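Local atomic coordinates of interleukin-20 receptor subunit beta (Homo sapiens, PDB entry 6DF3), a protein that pairs with IL20RA to form a receptor for interleukins 19, 20 and 24, or with IL22RA1 to form a receptor for interleukins 20 and 24. Residues N13-L18 against D64-I69; E35-Y40 against H47-S52; T72-L77 against P96-S101. The protein carries 1 engineered substitution. All blocks are in the same frame, centred on the assembly; numbering follows the deposited sequence.

Interaction 1 (N13-L18 against D64-I69)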
# COMPACT_ATOMS: atom_id res chain seq x y z
N ASN C 13 -15.24 14.52 -2.49
CA ASN C 13 -13.82 14.31 -2.03
C ASN C 13 -13.50 12.82 -1.65
O ASN C 13 -13.13 12.50 -0.51
CB ASN C 13 -13.54 15.25 -0.86
CG ASN C 13 -13.38 16.67 -1.31
OD1 ASN C 13 -12.97 16.95 -2.45
ND2 ASN C 13 -13.74 17.59 -0.45
N MET C 14 -13.79 11.93 -2.59
CA MET C 14 -13.61 10.44 -2.40
C MET C 14 -14.40 9.79 -1.31
O MET C 14 -14.14 8.65 -1.00
CB MET C 14 -12.13 10.07 -2.27
CG MET C 14 -11.35 10.45 -3.51
SD MET C 14 -11.71 9.46 -5.04
CE MET C 14 -10.77 7.97 -4.65
N LYS C 15 -15.41 10.46 -0.76
CA LYS C 15 -16.42 9.80 0.08
C LYS C 15 -17.70 9.51 -0.73
O LYS C 15 -18.34 10.46 -1.24
CB LYS C 15 -16.79 10.72 1.24
CG LYS C 15 -17.69 10.01 2.22
CD LYS C 15 -18.18 10.96 3.31
CE LYS C 15 -19.04 10.19 4.30
NZ LYS C 15 -20.00 11.08 5.01
N HIS C 16 -18.08 8.24 -0.88
CA HIS C 16 -19.23 7.91 -1.71
C HIS C 16 -20.44 7.46 -0.92
O HIS C 16 -20.42 6.39 -0.28
CB HIS C 16 -18.88 6.86 -2.75
CG HIS C 16 -17.46 6.90 -3.19
ND1 HIS C 16 -16.91 8.01 -3.80
CD2 HIS C 16 -16.48 5.95 -3.15
CE1 HIS C 16 -15.61 7.78 -4.01
NE2 HIS C 16 -15.33 6.52 -3.64
N LEU C 17 -21.51 8.24 -1.05
CA LEU C 17 -22.78 8.02 -0.37
C LEU C 17 -23.85 7.50 -1.34
O LEU C 17 -24.21 8.21 -2.24
CB LEU C 17 -23.28 9.35 0.23
CG LEU C 17 -23.34 9.62 1.71
CD1 LEU C 17 -24.18 10.90 2.04
CD2 LEU C 17 -23.92 8.43 2.45
N LEU C 18 -24.34 6.29 -1.16
CA LEU C 18 -25.50 5.82 -1.92
C LEU C 18 -26.74 6.29 -1.19
O LEU C 18 -26.70 6.34 0.05
CB LEU C 18 -25.49 4.30 -2.05
CG LEU C 18 -26.69 3.64 -2.77
CD1 LEU C 18 -26.64 4.06 -4.21
CD2 LEU C 18 -26.64 2.14 -2.62
N ASP C 64 -22.80 4.85 3.37
CA ASP C 64 -21.45 5.13 3.01
C ASP C 64 -20.74 3.87 2.42
O ASP C 64 -20.23 3.03 3.17
CB ASP C 64 -20.69 5.70 4.21
CG ASP C 64 -19.35 6.25 3.83
OD1 ASP C 64 -18.86 5.89 2.72
OD2 ASP C 64 -18.77 7.06 4.60
N VAL C 65 -20.62 3.79 1.08
CA VAL C 65 -20.02 2.67 0.40
C VAL C 65 -18.56 2.96 0.06
O VAL C 65 -17.96 2.33 -0.79
CB VAL C 65 -20.79 2.33 -0.92
CG1 VAL C 65 -22.26 2.03 -0.64
CG2 VAL C 65 -20.77 3.45 -1.92
N THR C 66 -17.97 3.95 0.69
CA THR C 66 -16.59 4.31 0.41
C THR C 66 -15.66 3.10 0.46
O THR C 66 -14.87 2.89 -0.43
CB THR C 66 -16.15 5.39 1.39
OG1 THR C 66 -17.03 6.56 1.24
CG2 THR C 66 -14.64 5.76 1.18
N ASP C 67 -15.77 2.31 1.50
CA ASP C 67 -14.90 1.16 1.69
C ASP C 67 -15.12 -0.01 0.73
O ASP C 67 -14.26 -0.82 0.63
CB ASP C 67 -14.96 0.68 3.12
CG ASP C 67 -14.48 1.73 4.10
OD1 ASP C 67 -13.81 2.75 3.73
OD2 ASP C 67 -14.86 1.56 5.23
N ASP C 68 -16.23 -0.02 -0.01
CA ASP C 68 -16.49 -1.03 -0.99
C ASP C 68 -15.97 -0.63 -2.37
O ASP C 68 -15.75 -1.46 -3.19
CB ASP C 68 -17.99 -1.23 -1.11
CG ASP C 68 -18.66 -1.51 0.24
OD1 ASP C 68 -18.20 -2.41 0.99
OD2 ASP C 68 -19.68 -0.85 0.57
N ILE C 69 -15.87 0.67 -2.66
CA ILE C 69 -15.39 1.10 -3.96
C ILE C 69 -13.87 1.19 -3.87
O ILE C 69 -13.35 2.12 -3.23
CB ILE C 69 -16.00 2.48 -4.34
CG1 ILE C 69 -17.55 2.52 -4.24
CG2 ILE C 69 -15.60 2.86 -5.75
CD1 ILE C 69 -18.25 1.34 -4.78
O HOH W 1 -12.94 5.01 -3.20

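Interaction 2 (E35-Y40 against H47-S52)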
# COMPACT_ATOMS: atom_id res chain seq x y z
N GLU C 35 -25.87 -4.07 -1.79
CA GLU C 35 -24.85 -4.94 -2.37
C GLU C 35 -24.24 -4.29 -3.61
O GLU C 35 -24.86 -3.40 -4.16
CB GLU C 35 -25.45 -6.27 -2.73
CG GLU C 35 -25.87 -7.01 -1.49
CD GLU C 35 -26.43 -8.39 -1.82
OE1 GLU C 35 -26.76 -8.66 -3.00
OE2 GLU C 35 -26.57 -9.21 -0.86
N TYR C 36 -23.05 -4.74 -4.03
CA TYR C 36 -22.33 -4.12 -5.18
C TYR C 36 -21.63 -5.16 -6.00
O TYR C 36 -21.46 -6.31 -5.55
CB TYR C 36 -21.29 -3.12 -4.67
CG TYR C 36 -20.10 -3.73 -3.89
CD1 TYR C 36 -20.19 -4.01 -2.58
CD2 TYR C 36 -18.90 -4.03 -4.52
CE1 TYR C 36 -19.12 -4.54 -1.84
CE2 TYR C 36 -17.81 -4.60 -3.84
CZ TYR C 36 -17.93 -4.84 -2.49
OH TYR C 36 -16.93 -5.44 -1.81
N GLN C 37 -21.30 -4.76 -7.21
CA GLN C 37 -20.39 -5.45 -8.11
C GLN C 37 -19.45 -4.42 -8.68
O GLN C 37 -19.88 -3.32 -9.09
CB GLN C 37 -21.12 -5.91 -9.37
CG GLN C 37 -22.16 -6.94 -9.09
CD GLN C 37 -22.78 -7.53 -10.34
OE1 GLN C 37 -23.09 -6.81 -11.28
NE2 GLN C 37 -23.02 -8.82 -10.33
N GLY C 38 -18.17 -4.74 -8.73
CA GLY C 38 -17.24 -3.92 -9.53
C GLY C 38 -17.42 -4.36 -10.95
O GLY C 38 -18.18 -5.30 -11.22
N GLU C 39 -16.75 -3.69 -11.84
CA GLU C 39 -16.72 -4.07 -13.24
C GLU C 39 -16.22 -5.51 -13.47
O GLU C 39 -16.63 -6.16 -14.43
CB GLU C 39 -15.81 -3.12 -14.00
CG GLU C 39 -15.88 -3.33 -15.48
CD GLU C 39 -14.96 -2.40 -16.29
OE1 GLU C 39 -13.99 -1.81 -15.74
OE2 GLU C 39 -15.25 -2.23 -17.51
N TYR C 40 -15.24 -5.97 -12.68
CA TYR C 40 -14.87 -7.31 -12.80
C TYR C 40 -16.16 -8.21 -12.69
O TYR C 40 -16.44 -9.02 -13.58
CB TYR C 40 -13.89 -7.74 -11.72
CG TYR C 40 -13.59 -9.23 -11.83
CD1 TYR C 40 -12.91 -9.75 -12.93
CD2 TYR C 40 -14.05 -10.12 -10.91
CE1 TYR C 40 -12.61 -11.10 -13.06
CE2 TYR C 40 -13.80 -11.51 -11.03
CZ TYR C 40 -13.10 -11.98 -12.12
OH TYR C 40 -12.85 -13.29 -12.20
N HIS C 47 -23.59 -12.76 -11.98
CA HIS C 47 -24.58 -13.24 -11.06
C HIS C 47 -24.18 -13.06 -9.62
O HIS C 47 -24.92 -13.43 -8.68
CB HIS C 47 -24.89 -14.71 -11.42
CG HIS C 47 -23.70 -15.62 -11.26
ND1 HIS C 47 -22.60 -15.57 -12.09
CD2 HIS C 47 -23.41 -16.55 -10.31
CE1 HIS C 47 -21.70 -16.44 -11.68
NE2 HIS C 47 -22.18 -17.07 -10.62
N ILE C 48 -23.03 -12.46 -9.37
CA ILE C 48 -22.53 -12.41 -7.98
C ILE C 48 -22.53 -10.95 -7.52
O ILE C 48 -21.85 -10.12 -8.15
CB ILE C 48 -21.10 -12.97 -7.87
CG1 ILE C 48 -21.09 -14.46 -8.16
CG2 ILE C 48 -20.49 -12.63 -6.50
CD1 ILE C 48 -19.73 -15.14 -8.19
N TRP C 49 -23.22 -10.71 -6.40
CA TRP C 49 -23.23 -9.45 -5.72
C TRP C 49 -22.61 -9.63 -4.37
O TRP C 49 -22.75 -10.68 -3.67
CB TRP C 49 -24.70 -8.97 -5.61
CG TRP C 49 -25.32 -8.65 -6.98
CD1 TRP C 49 -25.81 -9.55 -7.87
CD2 TRP C 49 -25.46 -7.36 -7.59
NE1 TRP C 49 -26.22 -8.89 -9.02
CE2 TRP C 49 -26.02 -7.55 -8.87
CE3 TRP C 49 -25.16 -6.05 -7.19
CZ2 TRP C 49 -26.34 -6.51 -9.72
CZ3 TRP C 49 -25.42 -4.99 -8.06
CH2 TRP C 49 -26.02 -5.23 -9.31
N ILE C 50 -21.87 -8.61 -3.96
CA ILE C 50 -21.12 -8.68 -2.71
C ILE C 50 -21.77 -7.77 -1.64
O ILE C 50 -22.12 -6.63 -1.91
CB ILE C 50 -19.70 -8.18 -2.98
CG1 ILE C 50 -19.14 -8.99 -4.14
CG2 ILE C 50 -18.84 -8.19 -1.72
CD1 ILE C 50 -17.93 -8.34 -4.72
N PRO C 51 -21.87 -8.27 -0.41
CA PRO C 51 -22.40 -7.42 0.65
C PRO C 51 -21.55 -6.23 0.94
O PRO C 51 -20.34 -6.35 1.01
CB PRO C 51 -22.39 -8.34 1.91
CG PRO C 51 -22.48 -9.72 1.34
CD PRO C 51 -21.78 -9.69 0.02
N SER C 52 -22.21 -5.10 1.14
CA SER C 52 -21.58 -3.88 1.52
C SER C 52 -20.90 -4.03 2.88
O SER C 52 -21.34 -4.79 3.72
CB SER C 52 -22.68 -2.83 1.65
OG SER C 52 -22.08 -1.57 1.92

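Interaction 3 (T72-L77 against P96-S101). Engineered in segment 96-101: Gln-100 (natural residue Asn).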
# COMPACT_ATOMS: atom_id res chain seq x y z
N THR C 72 -10.69 2.23 -9.49
CA THR C 72 -11.20 3.29 -10.39
C THR C 72 -11.80 2.61 -11.66
O THR C 72 -11.25 2.66 -12.75
CB THR C 72 -10.10 4.32 -10.66
OG1 THR C 72 -9.59 4.79 -9.40
CG2 THR C 72 -10.59 5.52 -11.44
N VAL C 73 -12.93 1.95 -11.46
CA VAL C 73 -13.72 1.30 -12.48
C VAL C 73 -15.21 1.52 -12.08
O VAL C 73 -15.52 1.87 -10.89
CB VAL C 73 -13.40 -0.22 -12.56
CG1 VAL C 73 -11.92 -0.50 -12.79
CG2 VAL C 73 -13.84 -0.97 -11.31
N PRO C 74 -16.16 1.34 -13.05
CA PRO C 74 -17.57 1.49 -12.71
C PRO C 74 -18.07 0.34 -11.88
O PRO C 74 -17.76 -0.79 -12.18
CB PRO C 74 -18.32 1.51 -14.09
CG PRO C 74 -17.32 0.95 -15.08
CD PRO C 74 -15.92 1.08 -14.49
N TYR C 75 -18.94 0.66 -10.92
CA TYR C 75 -19.52 -0.23 -9.95
C TYR C 75 -21.07 -0.16 -10.09
O TYR C 75 -21.63 0.91 -10.19
CB TYR C 75 -19.14 0.21 -8.51
CG TYR C 75 -17.86 -0.35 -8.00
CD1 TYR C 75 -16.67 0.24 -8.37
CD2 TYR C 75 -17.83 -1.45 -7.15
CE1 TYR C 75 -15.43 -0.26 -7.91
CE2 TYR C 75 -16.60 -1.97 -6.69
CZ TYR C 75 -15.39 -1.38 -7.07
OH TYR C 75 -14.13 -1.79 -6.60
N ASN C 76 -21.71 -1.30 -10.06
CA ASN C 76 -23.10 -1.45 -9.86
C ASN C 76 -23.38 -1.54 -8.39
O ASN C 76 -22.63 -2.16 -7.66
CB ASN C 76 -23.62 -2.74 -10.53
CG ASN C 76 -23.32 -2.79 -12.01
OD1 ASN C 76 -23.21 -1.76 -12.66
ND2 ASN C 76 -23.13 -3.99 -12.53
N LEU C 77 -24.50 -0.99 -8.00
CA LEU C 77 -24.97 -0.99 -6.63
C LEU C 77 -26.48 -1.31 -6.66
O LEU C 77 -27.17 -0.94 -7.59
CB LEU C 77 -24.72 0.38 -6.06
CG LEU C 77 -23.25 0.69 -5.75
CD1 LEU C 77 -23.09 2.20 -5.67
CD2 LEU C 77 -22.92 0.05 -4.42
N PRO C 96 -24.05 3.08 -13.48
CA PRO C 96 -22.97 2.57 -12.69
C PRO C 96 -22.05 3.70 -12.19
O PRO C 96 -21.83 4.66 -12.88
CB PRO C 96 -22.21 1.73 -13.73
CG PRO C 96 -23.28 1.20 -14.61
CD PRO C 96 -24.14 2.40 -14.79
N PHE C 97 -21.58 3.62 -10.98
CA PHE C 97 -20.73 4.66 -10.39
C PHE C 97 -19.20 4.35 -10.51
O PHE C 97 -18.73 3.25 -10.13
CB PHE C 97 -21.03 4.77 -8.89
CG PHE C 97 -20.20 5.81 -8.21
CD1 PHE C 97 -20.45 7.17 -8.48
CD2 PHE C 97 -19.13 5.45 -7.38
CE1 PHE C 97 -19.65 8.14 -7.91
CE2 PHE C 97 -18.35 6.41 -6.78
CZ PHE C 97 -18.58 7.75 -7.06
N ASN C 98 -18.44 5.35 -10.94
CA ASN C 98 -17.04 5.35 -11.07
C ASN C 98 -16.48 6.49 -10.21
O ASN C 98 -16.73 7.69 -10.49
CB ASN C 98 -16.64 5.54 -12.54
CG ASN C 98 -15.12 5.27 -12.78
OD1 ASN C 98 -14.26 5.59 -11.93
ND2 ASN C 98 -14.79 4.69 -13.93
N ARG C 99 -15.60 6.16 -9.26
CA ARG C 99 -15.02 7.19 -8.42
C ARG C 99 -14.19 8.24 -9.18
O ARG C 99 -13.88 9.22 -8.60
CB ARG C 99 -14.23 6.61 -7.27
CG ARG C 99 -12.90 5.96 -7.69
CD ARG C 99 -12.33 5.11 -6.55
NE ARG C 99 -11.03 4.58 -6.93
CZ ARG C 99 -10.21 3.94 -6.12
NH1 ARG C 99 -10.49 3.81 -4.83
NH2 ARG C 99 -9.09 3.45 -6.62
N GLN C 100 -13.78 8.00 -10.42
CA GLN C 100 -13.18 9.01 -11.30
C GLN C 100 -14.07 10.29 -11.34
O GLN C 100 -13.60 11.35 -11.54
CB GLN C 100 -13.03 8.37 -12.69
CG GLN C 100 -12.44 9.21 -13.84
CD GLN C 100 -10.92 9.21 -13.80
OE1 GLN C 100 -10.27 8.16 -13.65
NE2 GLN C 100 -10.32 10.40 -13.92
N SER C 101 -15.36 10.16 -11.15
CA SER C 101 -16.25 11.28 -11.19
C SER C 101 -16.48 11.90 -9.83
O SER C 101 -17.36 12.70 -9.71
CB SER C 101 -17.56 10.83 -11.81
OG SER C 101 -18.27 10.09 -10.82
O HOH W 2 -7.88 1.92 -8.91
O HOH W 3 -14.99 3.34 -8.81

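Interaction 1 (N13-L18 against D64-I69)
The imidazole of His-16 meets Ile-69 obliquely, its CD2 3.7 Å from the Ile-69 CB. One face of the ring carries Met-14 O near the rim. At the edge, in the ring plane, a water joins His-16 NE2 to Ile-69 O, while ND1 pairs with Ser-11 OG; the ring also meets Phe-97, planes about 55° apart. A histidine suits this buried place because its two nitrogens engage different parts of the fold while its carbons pack against isoleucine. The backbone is held on both sides of His-16: its N donates to Thr-66 OG1 (2.9 Å), and its O accepts from Val-65 N (2.9 Å), nearly along the C=O axis. The extended Lys-15 side chain crosses that of Asp-64 at about a right angle, with CE 3.2 Å from Asp-64 OD2, although NZ lies beyond salt-bridge range. With CG anti to its backbone N (chi1 -169°), Asp-64 brings OD1 within 2.9 Å of Thr-66 N. An alanine in place of Asp-64 would probably leave that amide without its acceptor and let the turn relax. The bond from Thr-66 N makes an Asx turn, set where strand 62-64 leaves strand 15-19, at the edge of the three-stranded sheet of the first fibronectin type III domain.

Interaction 2 (E35-Y40 against H47-S52)
The amide of Gln-37 lies flat on the indole of Trp-49, in a tightly packed part of this contact. The amide and indole planes are only 4° apart, CD sits over the centre of the ring system, and Gln-37 CG makes a CH-pi contact 3.7 Å from the centroid of the six-membered ring. Glutamine suits the place because its flat amide can stack while its ends still bond. NE2 donates to Ile-48 O at 2.8 Å, a nearly straight bond (165°) although the donor stands above the carbonyl plane. A second bond from NE2 to Ser-46 O, and one to OE1 from Asn-76 ND2, fix the amide's rotation from both ends.

Next to this stack the backbones pair: Ile-50 N reaches Tyr-36 O at 2.8 Å and Tyr-36 N reaches Ile-50 O at 3.0 Å. This adds the short strand 50-51 to the edge of the sheet beside strand 31-37, the C'-to-C pairing of a fibronectin type III domain. Tyr-36 has CG between its backbone N and carbonyl carbon (chi1 67°), and the ring that follows receives Ile-50 CB over one face, 4.0 Å from its centroid.

Looser is the pair Glu-35 and Pro-51, non-hydrogen-bonded and so suited to a proline, which has no N-H to offer: Glu-35 CG comes no nearer to Pro-51 than 4.1 Å, at CA. Glu-35 is otherwise closely packed, its CA against Ile-50 O and its OE1 3.3 Å from Trp-49 CB, while its charge is met by Arg-78, which also makes a cation-pi contact with Trp-49. His-47 hardly touches segment 35-40; its NE2 is hydrogen-bonded to a polar side chain of another protein's chain, as Tyr-36 OH is to a basic one.

Interaction 3 (T72-L77 against P96-S101)
Side-chain hydrogen bonding centres on Thr-72 and Arg-99. The guanidinium approaches side-on and grips one atom with two nitrogens: NE lies 2.9 Å and NH2 3.1 Å from Thr-72 OG1, which is close to the guanidinium plane. The same hydroxyl also pairs with Ala-177 O, so a threonine here can accept from the arginine while serving a carbonyl beyond. Arg-99 reaches across with a chain extended from CG to NE, after CG has been set between the backbone N and the carbonyl carbon (chi1 72°).

Backbone hydrogen bonds join Tyr-75 and Phe-97 as an antiparallel pair, with Tyr-75 N to Phe-97 O at 2.7 Å and Phe-97 N to Tyr-75 O at 2.8 Å. The CA of Pro-74 adds a C-H...O contact with Phe-97 O, 3.3 Å away. Where the chains diverge, a water takes over, accepting from Arg-99 N and donating to Val-73 O.

Within segment 96-101, Asn-98 OD1 accepts from the N of Gln-100 (2.9 Å), an Asx turn at the point where the weakly bonded strand gives way to the short 3-10 segment 99-100. Asparagine suits it, its short amide reaching back to the backbone.

Apolar contact is lighter: Pro-74 CB rests 3.9 Å from Pro-96 CB. The Thr-72 methyl, CG2, instead meets a polar atom, 3.5 Å from OE1 of Gln-100, an engineered residue whose NE2 bonds to Ile-178 O.

The pairing lies at the open end of the 74-83/86-98 hairpin, the F and G strands of the first fibronectin type III domain, and the bonds to Ala-177 and Ile-178 carry the contact over to the second domain.

All three contacts belong to the first fibronectin type III domain, and all are partly buried. Interactions 2 and 3 share one sheet, in which strands 31-37 and 74-83 are neighbours joined by Gln-37 O and Asn-76 N; interaction 1 closes the edge of the other. Interaction 1 keeps His-16 and Ile-69 inside, Ile-69 packing on Tyr-75 of interaction 3, and Lys-15 exposed; its bonds run largely from side chain to backbone. Interaction 2, on an edge strand against another protein's chain, relies on an amide-on-indole stack and CH-pi contacts. Interaction 3, facing the second domain, buries Thr-72 and Arg-99 in bidentate side-chain hydrogen bonding while Pro-96 stays exposed.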